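Local coordinates for hypothetical protein (Parabacteroides merdae, PDB 4OO3), which is of unknown function but is probably an NAD(P)-dependent oxidoreductase, pairing a Rossmann-type nucleotide-binding domain with a C-terminal oxidoreductase domain, at residues P203-Y206 against N210-G213; D267-F272 against D280-Y285; G99-Y104 against V115-P120; H190-V195 against F260-G265. All coordinates share one frame; numbering follows the deposited sequence.

Contact 1. Residues P203-Y206 against N210-G213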
loop_
_atom_site.group_PDB
_atom_site.type_symbol
_atom_site.label_atom_id
_atom_site.label_comp_id
_atom_site.label_asym_id
_atom_site.label_seq_id
_atom_site.Cartn_x
_atom_site.Cartn_y
_atom_site.Cartn_z
ATOM N N PRO A 203 -1.306 14.265 -10.721
ATOM C CA PRO A 203 -1.481 15.657 -10.317
ATOM C C PRO A 203 -0.140 16.355 -10.110
ATOM O O PRO A 203 0.845 15.701 -9.766
ATOM C CB PRO A 203 -2.242 15.552 -8.989
ATOM C CG PRO A 203 -2.049 14.156 -8.523
ATOM C CD PRO A 203 -1.914 13.330 -9.759
ATOM N N VAL A 204 -0.104 17.667 -10.332
ATOM C CA VAL A 204 1.124 18.446 -10.154
ATOM C C VAL A 204 1.741 18.274 -8.774
ATOM O O VAL A 204 2.962 18.211 -8.653
ATOM C CB VAL A 204 0.927 19.960 -10.412
ATOM C CG1 VAL A 204 1.004 20.249 -11.902
ATOM C CG2 VAL A 204 -0.378 20.481 -9.815
ATOM N N TRP A 205 0.899 18.175 -7.747
ATOM C CA TRP A 205 1.380 18.096 -6.360
ATOM C C TRP A 205 1.940 16.726 -5.995
ATOM O O TRP A 205 2.511 16.572 -4.909
ATOM C CB TRP A 205 0.294 18.505 -5.350
ATOM C CG TRP A 205 -1.032 17.883 -5.604
ATOM C CD1 TRP A 205 -2.089 18.453 -6.255
ATOM C CD2 TRP A 205 -1.450 16.565 -5.234
ATOM N NE1 TRP A 205 -3.135 17.575 -6.310
ATOM C CE2 TRP A 205 -2.773 16.407 -5.688
ATOM C CE3 TRP A 205 -0.838 15.503 -4.558
ATOM C CZ2 TRP A 205 -3.495 15.233 -5.491
ATOM C CZ3 TRP A 205 -1.559 14.332 -4.360
ATOM C CH2 TRP A 205 -2.869 14.208 -4.828
ATOM N N TYR A 206 1.774 15.736 -6.877
ATOM C CA TYR A 206 2.355 14.415 -6.650
ATOM C C TYR A 206 3.874 14.507 -6.499
ATOM O O TYR A 206 4.475 13.754 -5.746
ATOM C CB TYR A 206 2.005 13.446 -7.786
ATOM C CG TYR A 206 2.522 12.039 -7.540
ATOM C CD1 TYR A 206 1.780 11.125 -6.798
ATOM C CD2 TYR A 206 3.759 11.629 -8.033
ATOM C CE1 TYR A 206 2.249 9.839 -6.556
ATOM C CE2 TYR A 206 4.236 10.343 -7.799
ATOM C CZ TYR A 206 3.476 9.455 -7.060
ATOM O OH TYR A 206 3.939 8.183 -6.815
ATOM N N ASN A 210 5.901 17.565 0.093
ATOM C CA ASN A 210 5.111 18.099 1.205
ATOM C C ASN A 210 3.635 17.705 1.115
ATOM O O ASN A 210 2.916 17.709 2.107
ATOM C CB ASN A 210 5.222 19.624 1.268
ATOM C CG ASN A 210 6.623 20.105 1.616
ATOM O OD1 ASN A 210 7.113 21.072 1.042
ATOM N ND2 ASN A 210 7.265 19.440 2.562
ATOM N N GLN A 211 3.182 17.374 -0.084
ATOM C CA GLN A 211 1.790 17.047 -0.299
ATOM C C GLN A 211 1.576 15.564 -0.570
ATOM O O GLN A 211 0.589 14.978 -0.114
ATOM C CB GLN A 211 1.268 17.884 -1.452
ATOM C CG GLN A 211 1.407 19.376 -1.203
ATOM C CD GLN A 211 0.637 20.192 -2.212
ATOM O OE1 GLN A 211 -0.591 20.165 -2.224
ATOM N NE2 GLN A 211 1.349 20.912 -3.073
ATOM N N GLN A 212 2.498 14.958 -1.313
ATOM C CA GLN A 212 2.431 13.536 -1.592
ATOM C C GLN A 212 3.046 12.734 -0.448
ATOM O O GLN A 212 2.624 11.618 -0.179
ATOM C CB GLN A 212 3.142 13.232 -2.916
ATOM C CG GLN A 212 3.225 11.763 -3.293
ATOM C CD GLN A 212 1.872 11.077 -3.402
ATOM O OE1 GLN A 212 0.866 11.692 -3.763
ATOM N NE2 GLN A 212 1.851 9.786 -3.105
ATOM N N GLY A 213 4.026 13.321 0.232
ATOM C CA GLY A 213 4.887 12.589 1.158
ATOM C C GLY A 213 6.191 12.211 0.474
ATOM O O GLY A 213 6.248 12.093 -0.753
#

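Contact 2. Residues D267-F272 against D280-Y285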
loop_
_atom_site.group_PDB
_atom_site.type_symbol
_atom_site.label_atom_id
_atom_site.label_comp_id
_atom_site.label_asym_id
_atom_site.label_seq_id
_atom_site.Cartn_x
_atom_site.Cartn_y
_atom_site.Cartn_z
ATOM N N ASP A 267 2.671 22.884 -17.503
ATOM C CA ASP A 267 3.920 23.474 -17.964
ATOM C C ASP A 267 4.897 23.642 -16.790
ATOM O O ASP A 267 4.497 23.967 -15.669
ATOM C CB ASP A 267 3.642 24.826 -18.638
ATOM C CG ASP A 267 4.355 24.980 -19.968
ATOM O OD1 ASP A 267 4.558 23.963 -20.676
ATOM O OD2 ASP A 267 4.699 26.130 -20.313
ATOM N N ALA A 268 6.180 23.415 -17.059
ATOM C CA ALA A 268 7.209 23.389 -16.015
ATOM C C ALA A 268 7.617 24.808 -15.594
ATOM O O ALA A 268 8.121 25.552 -16.436
ATOM C CB ALA A 268 8.428 22.634 -16.520
ATOM N N TYR A 269 7.445 25.209 -14.326
ATOM C CA TYR A 269 6.923 24.398 -13.222
ATOM C C TYR A 269 5.906 25.218 -12.429
ATOM O O TYR A 269 5.961 26.442 -12.451
ATOM C CB TYR A 269 8.060 24.004 -12.271
ATOM C CG TYR A 269 9.131 23.138 -12.886
ATOM C CD1 TYR A 269 8.936 21.774 -13.049
ATOM C CD2 TYR A 269 10.346 23.677 -13.291
ATOM C CE1 TYR A 269 9.914 20.968 -13.605
ATOM C CE2 TYR A 269 11.334 22.880 -13.851
ATOM C CZ TYR A 269 11.113 21.524 -14.009
ATOM O OH TYR A 269 12.080 20.715 -14.566
ATOM N N PRO A 270 4.978 24.553 -11.717
ATOM C CA PRO A 270 4.120 25.286 -10.793
ATOM C C PRO A 270 4.911 26.032 -9.736
ATOM O O PRO A 270 6.040 25.662 -9.420
ATOM C CB PRO A 270 3.284 24.188 -10.137
ATOM C CG PRO A 270 3.199 23.131 -11.175
ATOM C CD PRO A 270 4.515 23.168 -11.900
ATOM N N ASP A 271 4.295 27.070 -9.193
ATOM C CA ASP A 271 4.948 27.980 -8.273
ATOM C C ASP A 271 5.432 27.289 -6.998
ATOM O O ASP A 271 6.532 27.561 -6.510
ATOM C CB ASP A 271 3.970 29.088 -7.906
ATOM C CG ASP A 271 4.648 30.268 -7.291
ATOM O OD1 ASP A 271 5.545 30.843 -7.948
ATOM O OD2 ASP A 271 4.276 30.626 -6.156
ATOM N N PHE A 272 4.602 26.392 -6.477
ATOM C CA PHE A 272 4.879 25.696 -5.221
ATOM C C PHE A 272 5.966 24.615 -5.313
ATOM O O PHE A 272 6.323 24.023 -4.297
ATOM C CB PHE A 272 3.588 25.081 -4.662
ATOM C CG PHE A 272 2.990 24.011 -5.536
ATOM C CD1 PHE A 272 3.359 22.681 -5.377
ATOM C CD2 PHE A 272 2.050 24.332 -6.511
ATOM C CE1 PHE A 272 2.815 21.695 -6.180
ATOM C CE2 PHE A 272 1.501 23.347 -7.316
ATOM C CZ PHE A 272 1.884 22.026 -7.150
ATOM N N ASP A 280 16.581 24.523 -13.913
ATOM C CA ASP A 280 15.449 24.044 -14.699
ATOM C C ASP A 280 15.184 22.540 -14.454
ATOM O O ASP A 280 14.400 21.918 -15.173
ATOM C CB ASP A 280 15.700 24.325 -16.194
ATOM C CG ASP A 280 14.451 24.784 -16.940
ATOM O OD1 ASP A 280 13.458 25.201 -16.298
ATOM O OD2 ASP A 280 14.477 24.740 -18.188
ATOM N N THR A 281 15.819 21.977 -13.421
ATOM C CA THR A 281 15.739 20.550 -13.109
ATOM C C THR A 281 15.025 20.340 -11.776
ATOM O O THR A 281 15.488 20.818 -10.740
ATOM C CB THR A 281 17.148 19.937 -13.005
ATOM O OG1 THR A 281 17.881 20.223 -14.199
ATOM C CG2 THR A 281 17.079 18.422 -12.796
ATOM N N LEU A 282 13.906 19.623 -11.800
ATOM C CA LEU A 282 13.146 19.348 -10.580
ATOM C C LEU A 282 13.743 18.139 -9.862
ATOM O O LEU A 282 13.945 17.094 -10.475
ATOM C CB LEU A 282 11.675 19.103 -10.918
ATOM C CG LEU A 282 10.753 18.630 -9.794
ATOM C CD1 LEU A 282 10.653 19.684 -8.710
ATOM C CD2 LEU A 282 9.382 18.302 -10.350
ATOM N N LYS A 283 14.025 18.301 -8.568
ATOM C CA LYS A 283 14.616 17.252 -7.733
ATOM C C LYS A 283 13.612 16.818 -6.675
ATOM O O LYS A 283 13.309 17.581 -5.754
ATOM C CB LYS A 283 15.869 17.770 -7.031
ATOM C CG LYS A 283 16.930 18.311 -7.961
ATOM C CD LYS A 283 17.833 17.215 -8.491
ATOM C CE LYS A 283 19.006 17.806 -9.255
ATOM N NZ LYS A 283 20.253 17.043 -8.993
ATOM N N VAL A 284 13.112 15.592 -6.800
ATOM C CA VAL A 284 12.039 15.093 -5.947
ATOM C C VAL A 284 12.603 14.013 -5.049
ATOM O O VAL A 284 13.209 13.065 -5.549
ATOM C CB VAL A 284 10.905 14.491 -6.799
ATOM C CG1 VAL A 284 9.774 13.951 -5.924
ATOM C CG2 VAL A 284 10.379 15.530 -7.769
ATOM N N TYR A 285 12.398 14.152 -3.736
ATOM C CA TYR A 285 12.828 13.139 -2.760
ATOM C C TYR A 285 11.832 11.983 -2.687
ATOM O O TYR A 285 11.245 11.711 -1.638
ATOM C CB TYR A 285 13.038 13.757 -1.372
ATOM C CG TYR A 285 14.391 14.403 -1.166
ATOM C CD1 TYR A 285 14.602 15.751 -1.473
ATOM C CD2 TYR A 285 15.461 13.671 -0.651
ATOM C CE1 TYR A 285 15.837 16.346 -1.276
ATOM C CE2 TYR A 285 16.701 14.258 -0.450
ATOM C CZ TYR A 285 16.882 15.594 -0.765
ATOM O OH TYR A 285 18.107 16.179 -0.572
#

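Contact 3. Residues G99-Y104 against V115-P120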
loop_
_atom_site.group_PDB
_atom_site.type_symbol
_atom_site.label_atom_id
_atom_site.label_comp_id
_atom_site.label_asym_id
_atom_site.label_seq_id
_atom_site.Cartn_x
_atom_site.Cartn_y
_atom_site.Cartn_z
ATOM N N GLY A 99 -0.736 15.434 2.333
ATOM C CA GLY A 99 -0.383 16.484 3.288
ATOM C C GLY A 99 -1.592 16.923 4.097
ATOM O O GLY A 99 -1.501 17.126 5.304
ATOM N N LYS A 100 -2.724 17.048 3.408
ATOM C CA LYS A 100 -4.010 17.372 4.020
ATOM C C LYS A 100 -4.713 16.189 4.723
ATOM O O LYS A 100 -5.610 16.394 5.531
ATOM C CB LYS A 100 -4.952 17.898 2.934
ATOM C CG LYS A 100 -4.547 19.215 2.293
ATOM C CD LYS A 100 -5.280 19.410 0.969
ATOM C CE LYS A 100 -5.887 20.795 0.828
ATOM N NZ LYS A 100 -4.872 21.801 0.423
ATOM N N LYS A 101 -4.307 14.962 4.414
ATOM C CA LYS A 101 -5.100 13.777 4.741
ATOM C C LYS A 101 -5.380 13.580 6.226
ATOM O O LYS A 101 -6.512 13.301 6.609
ATOM C CB LYS A 101 -4.408 12.527 4.206
ATOM C CG LYS A 101 -5.148 11.228 4.480
ATOM C CD LYS A 101 -4.283 10.020 4.146
ATOM C CE LYS A 101 -4.105 9.821 2.654
ATOM N NZ LYS A 101 -5.344 9.310 2.010
ATOM N N THR A 102 -4.349 13.685 7.054
ATOM C CA THR A 102 -4.477 13.295 8.454
ATOM C C THR A 102 -5.453 14.220 9.197
ATOM O O THR A 102 -6.285 13.756 9.989
ATOM C CB THR A 102 -3.100 13.237 9.160
ATOM O OG1 THR A 102 -2.116 12.699 8.261
ATOM C CG2 THR A 102 -3.174 12.358 10.399
ATOM N N GLU A 103 -5.377 15.518 8.913
ATOM C CA GLU A 103 -6.321 16.483 9.491
ATOM C C GLU A 103 -7.753 16.174 9.046
ATOM O O GLU A 103 -8.658 16.138 9.873
ATOM C CB GLU A 103 -5.924 17.918 9.125
ATOM C CG GLU A 103 -6.735 19.011 9.814
ATOM C CD GLU A 103 -6.726 18.918 11.338
ATOM O OE1 GLU A 103 -5.675 18.574 11.930
ATOM O OE2 GLU A 103 -7.781 19.203 11.945
ATOM N N TYR A 104 -7.952 15.932 7.752
ATOM C CA TYR A 104 -9.245 15.482 7.244
ATOM C C TYR A 104 -9.759 14.290 8.040
ATOM O O TYR A 104 -10.913 14.255 8.459
ATOM C CB TYR A 104 -9.143 15.008 5.790
ATOM C CG TYR A 104 -8.932 16.046 4.709
ATOM C CD1 TYR A 104 -9.134 17.409 4.932
ATOM C CD2 TYR A 104 -8.577 15.637 3.426
ATOM C CE1 TYR A 104 -8.962 18.326 3.907
ATOM C CE2 TYR A 104 -8.398 16.544 2.405
ATOM C CZ TYR A 104 -8.593 17.884 2.649
ATOM O OH TYR A 104 -8.409 18.767 1.611
ATOM N N VAL A 115 -13.898 5.758 8.441
ATOM C CA VAL A 115 -12.949 6.196 7.407
ATOM C C VAL A 115 -12.158 5.047 6.779
ATOM O O VAL A 115 -11.499 4.277 7.478
ATOM C CB VAL A 115 -11.949 7.224 7.975
ATOM C CG1 VAL A 115 -10.930 7.646 6.921
ATOM C CG2 VAL A 115 -12.682 8.433 8.522
ATOM N N LEU A 116 -12.228 4.948 5.457
ATOM C CA LEU A 116 -11.311 4.116 4.684
ATOM C C LEU A 116 -10.380 5.065 3.931
ATOM O O LEU A 116 -10.813 5.824 3.063
ATOM C CB LEU A 116 -12.072 3.217 3.696
ATOM C CG LEU A 116 -11.247 2.265 2.821
ATOM C CD1 LEU A 116 -10.538 1.225 3.676
ATOM C CD2 LEU A 116 -12.130 1.573 1.797
ATOM N N SER A 117 -9.097 5.024 4.263
ATOM C CA SER A 117 -8.126 5.889 3.614
ATOM C C SER A 117 -7.094 5.055 2.896
ATOM O O SER A 117 -6.648 4.033 3.404
ATOM C CB SER A 117 -7.426 6.762 4.652
ATOM O OG SER A 117 -6.321 7.443 4.080
ATOM N N ASP A 118 -6.703 5.501 1.714
ATOM C CA ASP A 118 -5.512 4.984 1.085
ATOM C C ASP A 118 -4.297 5.316 1.960
ATOM O O ASP A 118 -4.336 6.219 2.805
ATOM C CB ASP A 118 -5.327 5.611 -0.295
ATOM C CG ASP A 118 -4.436 4.778 -1.203
ATOM O OD1 ASP A 118 -3.998 3.677 -0.786
ATOM O OD2 ASP A 118 -4.191 5.221 -2.344
ATOM N N LYS A 119 -3.226 4.565 1.774
ATOM C CA LYS A 119 -1.939 4.926 2.357
ATOM C C LYS A 119 -1.348 6.162 1.667
ATOM O O LYS A 119 -1.734 6.496 0.545
ATOM C CB LYS A 119 -0.958 3.750 2.275
ATOM C CG LYS A 119 -0.922 3.015 0.931
ATOM C CD LYS A 119 0.357 3.224 0.147
ATOM C CE LYS A 119 0.440 4.590 -0.493
ATOM N NZ LYS A 119 1.332 4.536 -1.672
ATOM N N PRO A 120 -0.428 6.873 2.344
ATOM C CA PRO A 120 -0.061 6.793 3.751
ATOM C C PRO A 120 -0.924 7.734 4.582
ATOM O O PRO A 120 -1.120 8.892 4.194
ATOM C CB PRO A 120 1.390 7.281 3.756
ATOM C CG PRO A 120 1.464 8.236 2.622
ATOM C CD PRO A 120 0.430 7.827 1.610
#

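Contact 4. Residues H190-V195 against F260-G265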
loop_
_atom_site.group_PDB
_atom_site.type_symbol
_atom_site.label_atom_id
_atom_site.label_comp_id
_atom_site.label_asym_id
_atom_site.label_seq_id
_atom_site.Cartn_x
_atom_site.Cartn_y
_atom_site.Cartn_z
ATOM N N HIS A 190 7.884 3.491 -11.283
ATOM C CA HIS A 190 8.071 4.487 -12.335
ATOM C C HIS A 190 6.948 5.522 -12.379
ATOM O O HIS A 190 5.778 5.184 -12.244
ATOM C CB HIS A 190 8.259 3.792 -13.681
ATOM C CG HIS A 190 9.490 2.945 -13.730
ATOM N ND1 HIS A 190 9.505 1.632 -13.309
ATOM C CD2 HIS A 190 10.761 3.239 -14.092
ATOM C CE1 HIS A 190 10.728 1.148 -13.438
ATOM N NE2 HIS A 190 11.509 2.103 -13.907
ATOM N N LEU A 191 7.327 6.789 -12.555
ATOM C CA LEU A 191 6.383 7.904 -12.456
ATOM C C LEU A 191 5.485 7.961 -13.678
ATOM O O LEU A 191 4.285 8.211 -13.557
ATOM C CB LEU A 191 7.128 9.233 -12.298
ATOM C CG LEU A 191 8.017 9.372 -11.056
ATOM C CD1 LEU A 191 9.109 10.404 -11.278
ATOM C CD2 LEU A 191 7.190 9.718 -9.830
ATOM N N PHE A 192 6.068 7.712 -14.845
ATOM C CA PHE A 192 5.355 7.798 -16.112
ATOM C C PHE A 192 5.235 6.432 -16.787
ATOM O O PHE A 192 6.243 5.766 -17.048
ATOM C CB PHE A 192 6.070 8.770 -17.056
ATOM C CG PHE A 192 5.359 8.964 -18.362
ATOM C CD1 PHE A 192 4.087 9.516 -18.389
ATOM C CD2 PHE A 192 5.945 8.577 -19.557
ATOM C CE1 PHE A 192 3.415 9.692 -19.584
ATOM C CE2 PHE A 192 5.279 8.752 -20.760
ATOM C CZ PHE A 192 4.011 9.313 -20.774
ATOM N N LYS A 193 3.999 6.036 -17.084
ATOM C CA LYS A 193 3.722 4.788 -17.788
ATOM C C LYS A 193 2.597 4.992 -18.808
ATOM O O LYS A 193 1.746 5.869 -18.631
ATOM C CB LYS A 193 3.343 3.695 -16.785
ATOM N N LEU A 194 2.612 4.191 -19.877
ATOM C CA LEU A 194 1.542 4.195 -20.889
ATOM C C LEU A 194 0.480 3.132 -20.579
ATOM O O LEU A 194 0.790 2.079 -20.020
ATOM C CB LEU A 194 2.109 3.945 -22.297
ATOM C CG LEU A 194 2.758 5.104 -23.066
ATOM C CD1 LEU A 194 1.887 6.355 -23.034
ATOM C CD2 LEU A 194 4.153 5.400 -22.537
ATOM N N VAL A 195 -0.770 3.418 -20.947
ATOM C CA VAL A 195 -1.882 2.472 -20.783
ATOM C C VAL A 195 -2.788 2.518 -22.020
ATOM O O VAL A 195 -3.602 3.435 -22.170
ATOM C CB VAL A 195 -2.717 2.776 -19.518
ATOM C CG1 VAL A 195 -3.741 1.673 -19.281
ATOM C CG2 VAL A 195 -1.817 2.941 -18.300
ATOM N N PHE A 260 8.481 16.557 -16.785
ATOM C CA PHE A 260 7.440 17.140 -15.945
ATOM C C PHE A 260 6.155 17.388 -16.740
ATOM O O PHE A 260 5.080 16.958 -16.338
ATOM C CB PHE A 260 7.908 18.447 -15.305
ATOM C CG PHE A 260 6.936 18.990 -14.308
ATOM C CD1 PHE A 260 6.985 18.583 -12.987
ATOM C CD2 PHE A 260 5.940 19.867 -14.698
ATOM C CE1 PHE A 260 6.071 19.056 -12.065
ATOM C CE2 PHE A 260 5.021 20.346 -13.785
ATOM C CZ PHE A 260 5.086 19.936 -12.465
ATOM N N LYS A 261 6.281 18.076 -17.868
ATOM C CA LYS A 261 5.144 18.331 -18.751
ATOM C C LYS A 261 4.402 17.042 -19.089
ATOM O O LYS A 261 3.183 16.958 -18.948
ATOM C CB LYS A 261 5.619 19.017 -20.042
ATOM C CG LYS A 261 4.523 19.358 -21.048
ATOM C CD LYS A 261 3.500 20.320 -20.465
ATOM C CE LYS A 261 2.514 20.801 -21.518
ATOM N NZ LYS A 261 1.613 21.861 -20.982
ATOM N N GLN A 262 5.151 16.034 -19.514
ATOM C CA GLN A 262 4.564 14.785 -19.970
ATOM C C GLN A 262 3.799 14.058 -18.864
ATOM O O GLN A 262 2.658 13.661 -19.073
ATOM C CB GLN A 262 5.643 13.872 -20.548
ATOM C CG GLN A 262 5.101 12.678 -21.316
ATOM C CD GLN A 262 6.199 11.742 -21.793
ATOM O OE1 GLN A 262 7.289 11.687 -21.218
ATOM N NE2 GLN A 262 5.909 10.990 -22.846
ATOM N N VAL A 263 4.422 13.882 -17.699
ATOM C CA VAL A 263 3.787 13.141 -16.589
ATOM C C VAL A 263 2.637 13.891 -15.900
ATOM O O VAL A 263 1.715 13.253 -15.375
ATOM C CB VAL A 263 4.814 12.665 -15.524
ATOM C CG1 VAL A 263 5.481 13.834 -14.813
ATOM C CG2 VAL A 263 4.150 11.745 -14.504
ATOM N N THR A 264 2.681 15.226 -15.897
ATOM C CA THR A 264 1.625 16.025 -15.241
ATOM C C THR A 264 0.641 16.681 -16.201
ATOM O O THR A 264 -0.518 16.850 -15.858
ATOM C CB THR A 264 2.196 17.143 -14.336
ATOM O OG1 THR A 264 2.723 18.210 -15.143
ATOM C CG2 THR A 264 3.275 16.591 -13.390
ATOM N N GLY A 265 1.105 17.069 -17.386
ATOM C CA GLY A 265 0.294 17.854 -18.317
ATOM C C GLY A 265 0.546 19.344 -18.164
ATOM O O GLY A 265 0.407 20.098 -19.119
#

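Contact 1. Residues P203-Y206 against N210-G213
Gln212 sets its CG on the ring of Tyr206 and at the same time reaches the rim of Trp205, so that one glutamine serves two neighbouring aromatics. CG stands over one face of the tyrosine, 4.1 Å from the ring centroid, a CH-pi contact displaced toward the rim. Beyond CG the chain bends at chi2, which carries the amide past the ring's edge toward the indole: it overhangs the CD1-CE1 rim, with CD 3.4 Å from Tyr206 CD1 and OE1 within 3.2 Å of the same Tyr206 CD1. The amide is tilted 38° from the tyrosine ring, yet only 12° from the indole plane, and OE1 also meets the indole edge at Trp205 CZ3 (3.6 Å). The CB of Tyr206 points away from 210-213, but CG is anti to the backbone N (chi1 -176°), and this brings the CD1-CE1 rim beside the amide.

The pairing is local to the C-terminal oxidoreductase domain: a 3-10 segment, with Tyr206 N bonded to Pro203 O at 3.0 Å, leads within a few residues into the short helix 209-212. Gly213, with positive phi, is the first residue to leave helical backbone angles.

Gln211 takes the other aromatic. Its extended chain crosses the Trp205 side chain at about a right angle, and NE2 lies 3.5 Å from Trp205 CB; the amide itself is held by Asn97 and Asp208. Pro203 CB covers one face of the indole, whose NE1 bonds to Asp48, while Gln212 NE2 is taken up by Asp218.

Contact 2. Residues D267-F272 against D280-Y285
Tyr269 lays the CE1 side of its ring against Leu282, with CE1 3.7 Å from Leu282 CB in an oblique approach, and carries its hydroxyl on to the backbone just before strand 282-294. There OH donates a hydrogen bond to Asp280 O, at 2.7 Å. The acceptor sits in the plane of the phenol at its edge, but seen from the peptide the bond is less regular: the C=O...OH angle is 130°, and the hydroxyl stands 43° out of the carbonyl plane. The side chain of Asp280 adds a looser touch, OD1 lying 4.0 Å from Tyr269 CE2.

The ring is aimed by its first torsion, CG being anti to the carbonyl carbon (chi1 -63°), and by the backbone below it. A cis peptide joins Ala268 to Tyr269, and the methyl of Ala268 sits over the centre of one ring face, 3.5 Å above the plane. Phe260 of helix 257-264 meets the same tyrosine edge-to-face, and Pro257 and Val277 also pack on it.

The contact thus ties the loop that follows helix 257-264 to the start of a strand in the mixed sheet of the C-terminal domain, where Leu282 pairs with Ile255 through the backbone. Ile255 O also lies within weak hydrogen-bonding range of the hydroxyl, with Asp280 O the main acceptor.

Chemically, one hydroxyl at the end of a largely apolar ring does the polar work here: a buried tyrosine satisfies its OH on main-chain oxygen, a bond whose acceptor does not depend on the identity of the Asp280 side chain.

Contact 3. Residues G99-Y104 against V115-P120
Lys101 reaches from the helix to strand 114-117 and the residues after it, where its NZ donates to Ser117 OG at 3.0 Å and, more weakly, to Asp118 O at 3.3 Å; Gln94 OE1 takes a further bond from the same NZ. The aliphatic part joins in: CD passes 3.4 Å from Pro120 O and slightly nearer still to Ser117 OG. CG is anti to the backbone N (chi1 -180°), which sends the chain straight off the helix before bends at chi3 and chi4 curl the ammonium onto the serine.

In the next shell Ser117 OG donates to Asp118 O at 2.7 Å, closing a triangle of polar atoms with the lysine. The carboxylate of Asp118 turns elsewhere, to His23.

Farther out, helix 98-110 connects the parallel strands 91-94 and 114-117 in a beta-alpha-beta crossover of the Rossmann fold. Replacing Lys101 with a methionine would probably leave Ser117 OG and Gln94 OE1 without their charged donor.

A buried ammonium is therefore met by neutral oxygens, with Asp118 OD2 6.1 Å from Lys101 NZ; any stabilisation from that charge is likely to be long-range rather than an ion pair.

Contact 4. Residues H190-V195 against F260-G265
Phe192 and Gln262 make the chief flat contact, the glutamine lying over one face of the phenyl ring. Its CG is 4.0 Å from the ring centroid and 26° off the normal, a CH-pi contact offset toward the rim. From there the extended chain carries the amide out past the CE2-CZ rim, where NE2 comes to 3.1 Å from Phe192 CE2; amide and ring planes are 32° apart. Phe192 meets it with CG anti to the backbone N (chi1 -177°), the ring pointing at the helix.

The apolar contacts centre on Val263. Its CB is 4.3 Å from Phe192 CD1, and its CG2 is 4.5 Å from Leu191 CB; the same methyl has Leu191 O as a van der Waals neighbour. In this way helix 257-264 of the C-terminal domain is packed against the chain leaving strand 183-190 of the mixed sheet. An alanine in place of Phe192 is likely to open a gap beside Val263 and deprive the Gln262 chain of the surface it lies on.

Polar bonds run to the surroundings: Gln262 OE1 to Tyr307, Leu191 O to Arg202. Within the helix, Phe260 O accepts from both Thr264 N and Thr264 OG1, the latter at 2.9 Å.

In the fold
Contacts 1, 2 and 4 belong to the C-terminal domain and adjoin one another, whereas contact 3 lies in the Rossmann domain, its centre about 13 Å from that of contact 1. Contacts 3 and 4 are buried; 1 and 2 are only partly so. Phe260 of helix 257-264 packs on Val204, Pro270 and Leu282, linking the three neighbours; independently, Tyr206 of contact 1 reaches Leu191 of contact 4. Along the chain, contact 1 is nested within the loop that contact 4 closes. Glutamines over aromatic faces mark contacts 1 and 4, neither of which has a hydrogen bond across its segments; contact 2 relies on a phenol-to-carbonyl bond, and contact 3 on a lysine ammonium.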